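Local atomic coordinates of laminin subunit ALPHA-1 (Mus musculus, PDB entry 2JD4), a protein that forms the paired LG4 and LG5 globules of the laminin alpha1 chain in basement membranes and probably helps attach laminin to cell surfaces. Residues A[21-26]-A[375-380]; A[36-41]-A[175-180]; A[50-55]-A[195-200]; A[206-211]-A[323-328]; A[234-239]-A[336-341]. The protein carries 4 engineered substitutions. All blocks are in the same frame, centred on the assembly; numbering follows the deposited sequence.

Contact 1: residues A[21-26]-A[375-380]; sequences AHQFGL and PHSCPG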
# COMPACT_ATOMS: atom_id res chain seq x y z
N ALA A 21 -18.32 -0.18 5.51
CA ALA A 21 -17.12 -0.91 5.09
C ALA A 21 -15.92 -0.08 5.51
O ALA A 21 -16.02 1.14 5.64
CB ALA A 21 -17.12 -1.11 3.58
N HIS A 22 -14.79 -0.75 5.74
CA HIS A 22 -13.59 -0.03 6.15
C HIS A 22 -12.37 -0.39 5.29
O HIS A 22 -12.18 -1.55 4.92
CB HIS A 22 -13.29 -0.35 7.63
CG HIS A 22 -14.39 0.06 8.56
ND1 HIS A 22 -14.46 1.31 9.13
CD2 HIS A 22 -15.47 -0.62 9.01
CE1 HIS A 22 -15.53 1.39 9.89
NE2 HIS A 22 -16.17 0.23 9.84
N GLN A 23 -11.55 0.61 4.99
CA GLN A 23 -10.35 0.40 4.20
C GLN A 23 -9.16 0.36 5.16
O GLN A 23 -8.99 1.27 5.97
CB GLN A 23 -10.13 1.54 3.20
CG GLN A 23 -8.86 1.39 2.35
CD GLN A 23 -9.03 0.40 1.21
OE1 GLN A 23 -8.05 0.01 0.57
NE2 GLN A 23 -10.27 0.01 0.93
N PHE A 24 -8.35 -0.69 5.07
CA PHE A 24 -7.18 -0.82 5.92
C PHE A 24 -5.91 -0.71 5.07
O PHE A 24 -5.99 -0.49 3.86
CB PHE A 24 -7.21 -2.17 6.67
CG PHE A 24 -8.40 -2.33 7.57
CD1 PHE A 24 -9.60 -2.85 7.07
CD2 PHE A 24 -8.34 -1.94 8.91
CE1 PHE A 24 -10.72 -2.98 7.90
CE2 PHE A 24 -9.46 -2.06 9.74
CZ PHE A 24 -10.65 -2.58 9.23
N GLY A 25 -4.75 -0.86 5.70
CA GLY A 25 -3.51 -0.77 4.96
C GLY A 25 -3.02 0.64 4.63
O GLY A 25 -2.02 0.79 3.93
N LEU A 26 -3.71 1.67 5.10
CA LEU A 26 -3.28 3.05 4.83
C LEU A 26 -1.94 3.28 5.54
O LEU A 26 -1.08 4.03 5.05
CB LEU A 26 -4.33 4.05 5.30
CG LEU A 26 -5.64 3.99 4.50
CD1 LEU A 26 -6.69 4.81 5.22
CD2 LEU A 26 -5.42 4.53 3.08
N PRO A 375 -2.19 5.49 0.67
CA PRO A 375 -1.56 4.28 0.14
C PRO A 375 -2.46 3.09 -0.13
O PRO A 375 -3.22 2.66 0.74
CB PRO A 375 -0.46 3.97 1.16
CG PRO A 375 -0.88 4.66 2.39
CD PRO A 375 -1.53 5.93 1.91
N HIS A 376 -2.36 2.59 -1.36
CA HIS A 376 -3.09 1.42 -1.82
C HIS A 376 -4.57 1.63 -2.11
O HIS A 376 -5.25 0.71 -2.57
CB HIS A 376 -2.90 0.26 -0.83
CG HIS A 376 -1.46 -0.09 -0.57
ND1 HIS A 376 -0.62 -0.55 -1.56
CD2 HIS A 376 -0.71 -0.02 0.55
CE1 HIS A 376 0.59 -0.75 -1.06
NE2 HIS A 376 0.56 -0.43 0.22
N SER A 377 -5.08 2.83 -1.85
CA SER A 377 -6.48 3.14 -2.13
C SER A 377 -6.56 4.18 -3.24
O SER A 377 -6.19 5.34 -3.03
CB SER A 377 -7.16 3.65 -0.85
OG SER A 377 -8.54 3.88 -1.07
N CYS A 378 -7.01 3.76 -4.42
CA CYS A 378 -7.15 4.65 -5.59
C CYS A 378 -8.56 4.48 -6.16
O CYS A 378 -9.00 3.35 -6.45
CB CYS A 378 -6.09 4.29 -6.65
SG CYS A 378 -6.24 5.20 -8.22
N PRO A 379 -9.29 5.59 -6.34
CA PRO A 379 -10.67 5.60 -6.85
C PRO A 379 -10.85 5.40 -8.35
O PRO A 379 -9.92 5.56 -9.14
CB PRO A 379 -11.18 6.97 -6.42
CG PRO A 379 -9.97 7.82 -6.66
CD PRO A 379 -8.83 6.97 -6.08
N GLY A 380 -12.09 5.07 -8.73
CA GLY A 380 -12.43 4.88 -10.13
C GLY A 380 -12.01 3.56 -10.72
O GLY A 380 -11.11 2.90 -10.21

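Contact 2: residues A[36-41]-A[175-180]; sequences LQQSDV and NGQQLD. Engineered in segment 36-41: Gln37 (natural residue Asn).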
# COMPACT_ATOMS: atom_id res chain seq x y z
N LEU A 36 -15.47 -8.96 21.86
CA LEU A 36 -16.12 -10.26 21.64
C LEU A 36 -16.85 -10.52 22.95
O LEU A 36 -16.22 -10.75 23.98
CB LEU A 36 -15.09 -11.37 21.41
CG LEU A 36 -14.21 -11.36 20.16
CD1 LEU A 36 -13.30 -12.58 20.17
CD2 LEU A 36 -15.09 -11.35 18.92
N GLN A 37 -18.18 -10.49 22.93
CA GLN A 37 -18.93 -10.71 24.17
C GLN A 37 -19.73 -11.99 24.28
O GLN A 37 -19.69 -12.66 25.31
CB GLN A 37 -19.86 -9.52 24.43
CG GLN A 37 -19.18 -8.17 24.45
CD GLN A 37 -19.36 -7.41 23.15
OE1 GLN A 37 -18.97 -7.88 22.07
NE2 GLN A 37 -19.95 -6.22 23.23
N GLN A 38 -20.47 -12.35 23.24
CA GLN A 38 -21.30 -13.55 23.31
C GLN A 38 -20.64 -14.81 22.77
O GLN A 38 -21.16 -15.92 22.95
CB GLN A 38 -22.62 -13.32 22.58
CG GLN A 38 -22.52 -13.30 21.07
CD GLN A 38 -23.88 -13.27 20.40
OE1 GLN A 38 -24.64 -12.31 20.55
NE2 GLN A 38 -24.19 -14.33 19.66
N SER A 39 -19.50 -14.65 22.12
CA SER A 39 -18.81 -15.79 21.54
C SER A 39 -18.02 -16.63 22.53
O SER A 39 -17.33 -16.10 23.39
CB SER A 39 -17.88 -15.32 20.42
OG SER A 39 -18.61 -14.71 19.36
N ASP A 40 -18.15 -17.95 22.41
CA ASP A 40 -17.38 -18.88 23.23
C ASP A 40 -16.56 -19.62 22.18
O ASP A 40 -17.04 -20.56 21.57
CB ASP A 40 -18.28 -19.88 23.96
CG ASP A 40 -17.49 -20.78 24.91
OD1 ASP A 40 -16.26 -20.90 24.73
OD2 ASP A 40 -18.09 -21.36 25.83
N VAL A 41 -15.33 -19.17 21.96
CA VAL A 41 -14.49 -19.78 20.93
C VAL A 41 -13.59 -20.92 21.37
O VAL A 41 -12.82 -21.45 20.57
CB VAL A 41 -13.60 -18.70 20.26
CG1 VAL A 41 -14.47 -17.55 19.76
CG2 VAL A 41 -12.57 -18.20 21.26
N ASN A 175 -18.97 -16.95 15.03
CA ASN A 175 -19.93 -17.92 15.58
C ASN A 175 -21.39 -17.48 15.41
O ASN A 175 -22.18 -17.49 16.36
CB ASN A 175 -19.62 -18.20 17.06
CG ASN A 175 -18.31 -18.95 17.25
OD1 ASN A 175 -17.52 -19.08 16.31
ND2 ASN A 175 -18.06 -19.44 18.47
N GLY A 176 -21.74 -17.08 14.18
CA GLY A 176 -23.11 -16.68 13.89
C GLY A 176 -23.56 -15.28 14.28
O GLY A 176 -24.68 -14.88 13.95
N GLN A 177 -22.70 -14.54 14.97
CA GLN A 177 -23.04 -13.18 15.40
C GLN A 177 -22.31 -12.12 14.58
O GLN A 177 -21.10 -12.21 14.39
CB GLN A 177 -22.71 -12.96 16.87
CG GLN A 177 -22.59 -11.49 17.26
CD GLN A 177 -21.79 -11.27 18.54
OE1 GLN A 177 -20.79 -11.94 18.78
NE2 GLN A 177 -22.22 -10.31 19.34
N GLN A 178 -23.04 -11.11 14.13
CA GLN A 178 -22.43 -10.03 13.37
C GLN A 178 -21.83 -9.04 14.36
O GLN A 178 -22.51 -8.57 15.26
CB GLN A 178 -23.48 -9.35 12.48
CG GLN A 178 -22.97 -8.14 11.70
CD GLN A 178 -23.99 -7.63 10.69
OE1 GLN A 178 -23.83 -6.53 10.15
NE2 GLN A 178 -25.03 -8.42 10.44
N LEU A 179 -20.54 -8.73 14.21
CA LEU A 179 -19.88 -7.78 15.11
C LEU A 179 -20.21 -6.34 14.72
O LEU A 179 -20.33 -6.02 13.53
CB LEU A 179 -18.36 -8.00 15.06
CG LEU A 179 -17.69 -8.85 16.16
CD1 LEU A 179 -18.55 -10.05 16.51
CD2 LEU A 179 -16.31 -9.29 15.68
N ASP A 180 -20.38 -5.46 15.71
CA ASP A 180 -20.69 -4.07 15.40
C ASP A 180 -19.38 -3.33 15.15
O ASP A 180 -18.75 -2.87 16.09
CB ASP A 180 -21.45 -3.41 16.55
CG ASP A 180 -22.23 -2.19 16.10
OD1 ASP A 180 -21.72 -1.42 15.26
OD2 ASP A 180 -23.36 -1.99 16.60
O HOH W 1 -18.61 -12.33 20.36
O HOH W 2 -20.49 -19.54 20.59

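Contact 3: residues A[50-55]-A[195-200]; sequences SIRTFA and VVAQEG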
# COMPACT_ATOMS: atom_id res chain seq x y z
N SER A 50 -16.27 -10.41 4.27
CA SER A 50 -16.16 -10.15 2.83
C SER A 50 -14.95 -9.25 2.65
O SER A 50 -14.72 -8.34 3.45
CB SER A 50 -17.43 -9.46 2.30
OG SER A 50 -17.64 -8.22 2.95
N ILE A 51 -14.16 -9.50 1.61
CA ILE A 51 -12.96 -8.72 1.39
C ILE A 51 -12.73 -8.39 -0.08
O ILE A 51 -13.15 -9.13 -0.97
CB ILE A 51 -11.74 -9.48 1.96
CG1 ILE A 51 -10.49 -8.59 1.94
CG2 ILE A 51 -11.51 -10.76 1.17
CD1 ILE A 51 -9.35 -9.14 2.79
N ARG A 52 -12.09 -7.25 -0.32
CA ARG A 52 -11.79 -6.78 -1.66
C ARG A 52 -10.38 -6.18 -1.61
O ARG A 52 -10.13 -5.27 -0.81
CB ARG A 52 -12.79 -5.71 -2.08
CG ARG A 52 -12.51 -5.12 -3.44
CD ARG A 52 -12.48 -3.61 -3.33
NE ARG A 52 -13.73 -3.02 -3.74
CZ ARG A 52 -14.05 -1.74 -3.57
NH1 ARG A 52 -13.19 -0.91 -2.98
NH2 ARG A 52 -15.22 -1.30 -3.99
N THR A 53 -9.48 -6.66 -2.46
CA THR A 53 -8.10 -6.19 -2.42
C THR A 53 -7.27 -6.43 -3.69
O THR A 53 -7.61 -7.27 -4.52
CB THR A 53 -7.37 -6.86 -1.24
OG1 THR A 53 -6.02 -6.39 -1.16
CG2 THR A 53 -7.36 -8.38 -1.43
N PHE A 54 -6.17 -5.69 -3.82
CA PHE A 54 -5.24 -5.84 -4.94
C PHE A 54 -3.88 -6.22 -4.34
O PHE A 54 -2.93 -6.51 -5.07
CB PHE A 54 -5.05 -4.52 -5.71
CG PHE A 54 -6.25 -4.08 -6.51
CD1 PHE A 54 -7.10 -3.08 -6.03
CD2 PHE A 54 -6.51 -4.64 -7.76
CE1 PHE A 54 -8.18 -2.63 -6.79
CE2 PHE A 54 -7.59 -4.21 -8.53
CZ PHE A 54 -8.42 -3.20 -8.05
N ALA A 55 -3.80 -6.23 -3.01
CA ALA A 55 -2.56 -6.51 -2.31
C ALA A 55 -2.06 -7.95 -2.35
O ALA A 55 -2.80 -8.88 -2.61
CB ALA A 55 -2.69 -6.06 -0.85
N VAL A 195 -16.49 3.10 -3.86
CA VAL A 195 -17.45 2.15 -4.41
C VAL A 195 -16.73 1.33 -5.47
O VAL A 195 -16.94 0.13 -5.59
CB VAL A 195 -18.68 2.87 -5.04
CG1 VAL A 195 -19.55 1.87 -5.81
CG2 VAL A 195 -19.50 3.53 -3.95
N VAL A 196 -15.87 2.01 -6.23
CA VAL A 196 -15.09 1.37 -7.30
C VAL A 196 -13.63 1.80 -7.15
O VAL A 196 -13.33 2.99 -7.12
CB VAL A 196 -15.57 1.82 -8.70
CG1 VAL A 196 -14.76 1.10 -9.76
CG2 VAL A 196 -17.05 1.53 -8.87
N ALA A 197 -12.72 0.82 -7.08
CA ALA A 197 -11.30 1.12 -6.93
C ALA A 197 -10.43 0.36 -7.93
O ALA A 197 -10.87 -0.61 -8.55
CB ALA A 197 -10.85 0.79 -5.50
N GLN A 198 -9.19 0.82 -8.07
CA GLN A 198 -8.22 0.20 -8.97
C GLN A 198 -6.89 0.15 -8.22
O GLN A 198 -6.69 0.89 -7.27
CB GLN A 198 -8.09 1.02 -10.26
CG GLN A 198 -7.66 2.48 -10.10
CD GLN A 198 -7.57 3.22 -11.44
OE1 GLN A 198 -6.90 2.76 -12.37
NE2 GLN A 198 -8.25 4.36 -11.54
N GLU A 199 -5.99 -0.73 -8.64
CA GLU A 199 -4.71 -0.84 -7.95
C GLU A 199 -3.93 0.47 -7.98
O GLU A 199 -3.72 1.05 -9.05
CB GLU A 199 -3.86 -1.95 -8.57
CG GLU A 199 -2.50 -2.11 -7.88
CD GLU A 199 -1.73 -3.31 -8.39
OE1 GLU A 199 -2.17 -3.93 -9.38
OE2 GLU A 199 -0.68 -3.63 -7.79
N GLY A 200 -3.49 0.92 -6.81
CA GLY A 200 -2.73 2.16 -6.72
C GLY A 200 -2.93 2.99 -5.46
O GLY A 200 -3.76 2.67 -4.60
O HOH W 3 -0.74 -4.34 -5.05

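Contact 4: residues A[206-211]-A[323-328]; sequences SGYAAL and PIYVGG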
# COMPACT_ATOMS: atom_id res chain seq x y z
N SER A 206 -2.71 17.85 -2.13
CA SER A 206 -2.45 18.77 -1.03
C SER A 206 -1.17 18.50 -0.24
O SER A 206 -0.68 19.40 0.45
CB SER A 206 -3.62 18.75 -0.05
OG SER A 206 -3.69 17.50 0.62
N GLY A 207 -0.63 17.29 -0.32
CA GLY A 207 0.56 17.00 0.46
C GLY A 207 1.67 16.15 -0.15
O GLY A 207 2.14 16.44 -1.24
N TYR A 208 2.07 15.10 0.57
CA TYR A 208 3.17 14.24 0.12
C TYR A 208 3.32 13.03 1.04
O TYR A 208 2.63 12.90 2.05
CB TYR A 208 4.48 15.04 0.19
CG TYR A 208 4.74 15.52 1.60
CD1 TYR A 208 5.43 14.73 2.51
CD2 TYR A 208 4.18 16.72 2.06
CE1 TYR A 208 5.55 15.11 3.85
CE2 TYR A 208 4.30 17.10 3.39
CZ TYR A 208 4.97 16.29 4.28
OH TYR A 208 5.04 16.64 5.61
N ALA A 209 4.25 12.15 0.67
CA ALA A 209 4.56 10.97 1.48
C ALA A 209 6.08 10.93 1.56
O ALA A 209 6.75 11.07 0.54
CB ALA A 209 4.03 9.72 0.82
N ALA A 210 6.62 10.77 2.77
CA ALA A 210 8.08 10.70 2.96
C ALA A 210 8.50 9.32 3.46
O ALA A 210 7.95 8.82 4.45
CB ALA A 210 8.54 11.78 3.94
N LEU A 211 9.46 8.71 2.77
CA LEU A 211 9.96 7.37 3.10
C LEU A 211 11.47 7.30 3.40
O LEU A 211 12.25 8.15 2.94
CB LEU A 211 9.66 6.42 1.93
CG LEU A 211 8.24 5.91 1.67
CD1 LEU A 211 7.22 7.02 1.76
CD2 LEU A 211 8.20 5.26 0.30
N PRO A 323 15.72 11.34 3.13
CA PRO A 323 14.46 10.65 2.84
C PRO A 323 13.99 10.80 1.40
O PRO A 323 14.43 11.70 0.68
CB PRO A 323 13.47 11.28 3.83
CG PRO A 323 14.36 11.70 4.97
CD PRO A 323 15.55 12.28 4.25
N ILE A 324 13.10 9.91 0.98
CA ILE A 324 12.55 9.95 -0.36
C ILE A 324 11.17 10.59 -0.28
O ILE A 324 10.27 10.05 0.37
CB ILE A 324 12.39 8.54 -0.95
CG1 ILE A 324 13.76 7.85 -1.05
CG2 ILE A 324 11.75 8.62 -2.34
CD1 ILE A 324 13.68 6.41 -1.53
N TYR A 325 11.01 11.74 -0.91
CA TYR A 325 9.73 12.44 -0.91
C TYR A 325 8.93 12.09 -2.15
O TYR A 325 9.41 12.24 -3.27
CB TYR A 325 9.95 13.96 -0.80
CG TYR A 325 10.21 14.39 0.62
CD1 TYR A 325 11.47 14.24 1.20
CD2 TYR A 325 9.17 14.85 1.43
CE1 TYR A 325 11.68 14.52 2.56
CE2 TYR A 325 9.36 15.13 2.78
CZ TYR A 325 10.62 14.96 3.34
OH TYR A 325 10.81 15.21 4.68
N VAL A 326 7.72 11.59 -1.93
CA VAL A 326 6.85 11.18 -3.04
C VAL A 326 5.60 12.03 -3.19
O VAL A 326 4.87 12.25 -2.23
CB VAL A 326 6.41 9.71 -2.86
CG1 VAL A 326 5.63 9.26 -4.09
CG2 VAL A 326 7.62 8.81 -2.62
N GLY A 327 5.36 12.52 -4.40
CA GLY A 327 4.18 13.32 -4.66
C GLY A 327 4.21 14.78 -4.22
O GLY A 327 3.22 15.50 -4.39
N GLY A 328 5.34 15.22 -3.67
CA GLY A 328 5.46 16.61 -3.22
C GLY A 328 6.41 16.73 -2.04
O GLY A 328 7.15 15.79 -1.74

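Contact 5: residues A[234-239]-A[336-341]; sequences NGVLLG and NSLSSR. Engineered in segment 336-341: Ser337 (natural residue Cys).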
# COMPACT_ATOMS: atom_id res chain seq x y z
N ASN A 234 0.51 19.63 -13.76
CA ASN A 234 1.70 19.88 -12.95
C ASN A 234 1.69 19.08 -11.65
O ASN A 234 0.69 19.04 -10.95
CB ASN A 234 1.83 21.37 -12.63
CG ASN A 234 1.90 22.23 -13.88
OD1 ASN A 234 0.87 22.70 -14.37
ND2 ASN A 234 3.10 22.42 -14.40
N GLY A 235 2.82 18.45 -11.33
CA GLY A 235 2.89 17.68 -10.11
C GLY A 235 4.22 17.01 -9.89
O GLY A 235 4.77 16.38 -10.79
N VAL A 236 4.75 17.15 -8.67
CA VAL A 236 6.01 16.54 -8.30
C VAL A 236 5.77 15.04 -8.09
O VAL A 236 4.78 14.65 -7.49
CB VAL A 236 6.56 17.13 -6.99
CG1 VAL A 236 7.78 16.35 -6.54
CG2 VAL A 236 6.89 18.62 -7.19
N LEU A 237 6.68 14.21 -8.59
CA LEU A 237 6.55 12.77 -8.42
C LEU A 237 7.51 12.24 -7.35
O LEU A 237 7.08 11.54 -6.43
CB LEU A 237 6.82 12.06 -9.76
CG LEU A 237 5.77 12.28 -10.86
CD1 LEU A 237 6.27 11.72 -12.19
CD2 LEU A 237 4.45 11.60 -10.45
N LEU A 238 8.79 12.57 -7.47
CA LEU A 238 9.77 12.09 -6.51
C LEU A 238 11.01 12.98 -6.39
O LEU A 238 11.44 13.59 -7.37
CB LEU A 238 10.17 10.66 -6.88
CG LEU A 238 11.13 9.85 -6.00
CD1 LEU A 238 10.81 8.36 -6.13
CD2 LEU A 238 12.58 10.14 -6.39
N GLY A 239 11.55 13.04 -5.18
CA GLY A 239 12.75 13.82 -4.92
C GLY A 239 13.56 13.29 -3.75
O GLY A 239 13.02 12.89 -2.71
N ASN A 336 16.97 20.23 -4.09
CA ASN A 336 17.84 20.88 -5.06
C ASN A 336 17.67 20.47 -6.52
O ASN A 336 18.13 21.19 -7.41
CB ASN A 336 19.31 20.72 -4.65
CG ASN A 336 20.17 21.83 -5.18
OD1 ASN A 336 19.78 23.00 -5.15
ND2 ASN A 336 21.36 21.49 -5.68
N SER A 337 17.03 19.32 -6.76
CA SER A 337 16.82 18.89 -8.14
C SER A 337 15.34 18.78 -8.54
O SER A 337 14.92 17.86 -9.23
CB SER A 337 17.55 17.57 -8.40
OG SER A 337 18.96 17.77 -8.39
N LEU A 338 14.56 19.76 -8.08
CA LEU A 338 13.14 19.87 -8.40
C LEU A 338 12.85 21.35 -8.62
O LEU A 338 13.15 22.18 -7.77
CB LEU A 338 12.26 19.34 -7.25
CG LEU A 338 12.09 17.81 -7.17
CD1 LEU A 338 11.23 17.45 -5.96
CD2 LEU A 338 11.44 17.31 -8.45
N SER A 339 12.29 21.69 -9.78
CA SER A 339 11.97 23.09 -10.04
C SER A 339 10.57 23.42 -9.52
O SER A 339 10.28 24.57 -9.14
CB SER A 339 12.05 23.40 -11.55
OG SER A 339 11.11 22.64 -12.30
N SER A 340 9.70 22.42 -9.49
CA SER A 340 8.34 22.60 -9.02
C SER A 340 8.15 22.27 -7.55
O SER A 340 8.95 21.54 -6.95
CB SER A 340 7.37 21.74 -9.84
OG SER A 340 6.06 21.83 -9.30
N ARG A 341 7.07 22.80 -6.99
CA ARG A 341 6.71 22.63 -5.59
C ARG A 341 5.25 22.14 -5.49
O ARG A 341 4.73 21.91 -4.40
CB ARG A 341 6.88 23.98 -4.90
CG ARG A 341 6.82 23.98 -3.40
CD ARG A 341 7.13 25.38 -2.87
NE ARG A 341 8.52 25.78 -3.08
CZ ARG A 341 9.54 25.42 -2.30
NH1 ARG A 341 9.34 24.64 -1.25
NH2 ARG A 341 10.77 25.85 -2.56

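Contact 1: residues A[21-26]-A[375-380]
Leu26 and Pro375 bring the two backbones to within 5.1 Å, CA to CA, where the chain turns out of strand 22-23 and meets the loop that follows strand 369-374; no hydrogen bond crosses between them. The leucine side chain makes the apolar contact: its CG lies anti to the carbonyl carbon (chi1 -67°), and CD2 ends 3.7 Å from the carbonyl oxygen of Pro375 and 4.3 Å from that proline's CD, so a branched apolar tip rests beside a compact ring. One residue earlier, Gly25, with a positive phi of 79°, can make the tight turn that a side chain would hinder. Its carbonyl O lies in the plane of the His376 ring, 3.7 Å from CD2 at the edge, while NE2 of the same imidazole is bound by Asp363. Gln23 is long enough to reach across; its chain bends at chi2 (79°), and OE1 comes 4.0 Å from Ser377 CB. The disulfide from Cys378 to Cys347 ties the tail to strand 347-353. The contact sets strand 22-23, which pairs with strand 167-174 of the first laminin G unit, against the end of the second, beside strand 201-204, whose Thr201 OG1 accepts from His376 N.

Contact 2: residues A[36-41]-A[175-180]
Asn175, at the turn after strand 167-174 of the first laminin G sandwich, faces Ser39 and Asp40 of loop 36-41. Its backbone has positive phi, which asparagine tolerates better than most residues, and its amide is held at both ends: OD1 accepts from Gln46 N and ND2 gives to Arg44 O. ND2 also donates to a water at 3.2 Å, which accepts a weak bond from Asp40 N. Gln177 comes next and meets Gln38 tip to tip. The two amides are stacked, their planes 25° apart, with CD of Gln38 3.4 Å from CD of Gln177. Gln38 has CG between its backbone N and carbonyl carbon (chi1 73°), the crowded position, which sets CG 3.2 Å from Gln177 OE1; the residue is exposed and also touches a crystal neighbour, a caution for its amide. Gln177 OE1 accepts from a second water at 2.7 Å, and that water bonds to Ser39 OG at 2.6 Å; the short serine hydroxyl ends at the water rather than at the glutamine. Leu179 packs its CD2 4.0 Å from CD2 of buried Leu36. No clear direct hydrogen bond joins the segments, so the polar side depends on bridging water and amide stacking, the apolar side on one leucine pair.

Contact 3: residues A[50-55]-A[195-200]
Phe54 and Arg52, at the end of strand 44-53 in the first laminin G β-sandwich, grip residues 195-199, the connection that leads from this sandwich into strand 201-204 of the second. The contact therefore belongs to the junction of the LG4-LG5 pair. The phenyl ring lies flat against the connecting backbone: Glu199 N stands 3.4 Å above the plane of the Phe54 ring, over its centre, and Ala197 O sits at the edge, in the plane, 3.6 Å from CZ. Glu199 CB adds a CH-pi contact over the ring, 4.1 Å from its centroid. A flat aromatic ring suits this place because it can lie nearly parallel against the 198-199 peptide. Phe54 is the middle residue of an ST turn, in which Thr53 OG1 accepts from Ala55 N; OG1 also bonds to Pro166 O. Arg52 reaches the other end of the connection. CG is anti to the backbone N (chi1 177°), and bends at chi2 and chi3 bring the guanidinium to the backbone, where NH2 bonds to Tyr194 O. Val195 O lies only 2.8 Å from Arg52 NH2, but the angle is too poor for a hydrogen bond. Small Ala197 lets NH1 pass 3.8 Å from its CB. Between Phe54 and Glu199, a water donates both to Phe54 O, at 3.1 Å, and to Glu199 OE2, at 2.8 Å.

Contact 4: residues A[206-211]-A[323-328]
The ring of Tyr325 has Ala210 CB over one face, 3.6 Å above the plane and offset toward the rim, in a CH-pi contact; at the ring's edge CD2 meets CD1 of Tyr208 at 3.9 Å. Alanine is small enough for the ring to lie down on it. The two tyrosines run side by side, pointing the same way, with planes 46° apart, and the hydroxyl of Tyr208 bonds to Asp369. Beneath these rings strands 207-211 and 323-326 are antiparallel neighbours in the second laminin G β-sandwich, the concanavalin-like fold, each with a further partner: strand 369-374 beside the first, strand 235-241 beside the second. Ala209 and Val326 form a hydrogen-bonded pair, with Val326 N to Ala209 O at 2.7 Å and Ala209 N to Val326 O at 3.0 Å. Leu211 and Ile324 are bonded in both directions likewise. These apolar side chains lie on the face away from the tyrosines: branched Val326, Leu211 and Ile324, with small Ala209 beside Val326. Past Val326 the chain turns through two glycines; at Gly328 a side chain would collide with Gly207 O. The carbonyl O of Gly328 is buried 3.4 Å from Tyr208 CB, with no polar partner in the model.

Contact 5: residues A[234-239]-A[336-341]
Val236 and Leu338 make the tight half of this contact, CG1 of the valine lying 3.7 Å from CD1 of the leucine. Val236 has CG1 anti to its backbone N (chi1 173°), which sends that methyl to the leucine and leaves CG2 for Ser340. Leu338 reaches in from the loop 336-341 and spreads its two branches over the strand: CD1 also comes 4.1 Å from Gly239 CA, and CD2 lies 3.9 Å from Leu238 O. Glycine suits position 239, because a CB there would overlap Leu338 CD1. The leucine also touches Glu251 and Tyr329, so this end is enclosed. Toward the other end the contact is more polar and less enclosed. Ser340 faces Val236 CG2, with OG at 3.9 Å and the carbonyl O at 3.6 Å, but its polar atoms are occupied elsewhere: OG bonds to Ala342 N, O to the hydroxyl of Tyr329, and N to Glu251 OE1. Serine is short enough for OG to turn back to Ala342 N while CB and OG still pack on the valine. The loose side is at Arg341, which points its CB away from the strand and carries its charged side chain along Tyr329 on the surface, touching a crystal neighbour. The loop thus packs against strand 235-239 in the second laminin G sandwich, where Leu237 and Leu238 both face Leu250, a classic beta bulge.

Contacts 1 and 3 form the junction of the two laminin G units: with centres 7 Å apart, they meet through strands 378-379 and 197-198, neighbours in a two-stranded sheet. Contacts 1 to 3 reach one sheet of the first unit, with contact 2 at its far side, 26 Å from contact 1 between centres. Contacts 4 and 5, centres 10 Å apart, share neighbouring strands 322-326 and 235-241 of the second unit; 51 Å separates the centres of contacts 2 and 5. Along the chain contacts 2 and 3 alternate and close before 4 and 5, which also alternate; contact 1 spans them all, so the C-terminal tail and the linker meet between the two domains.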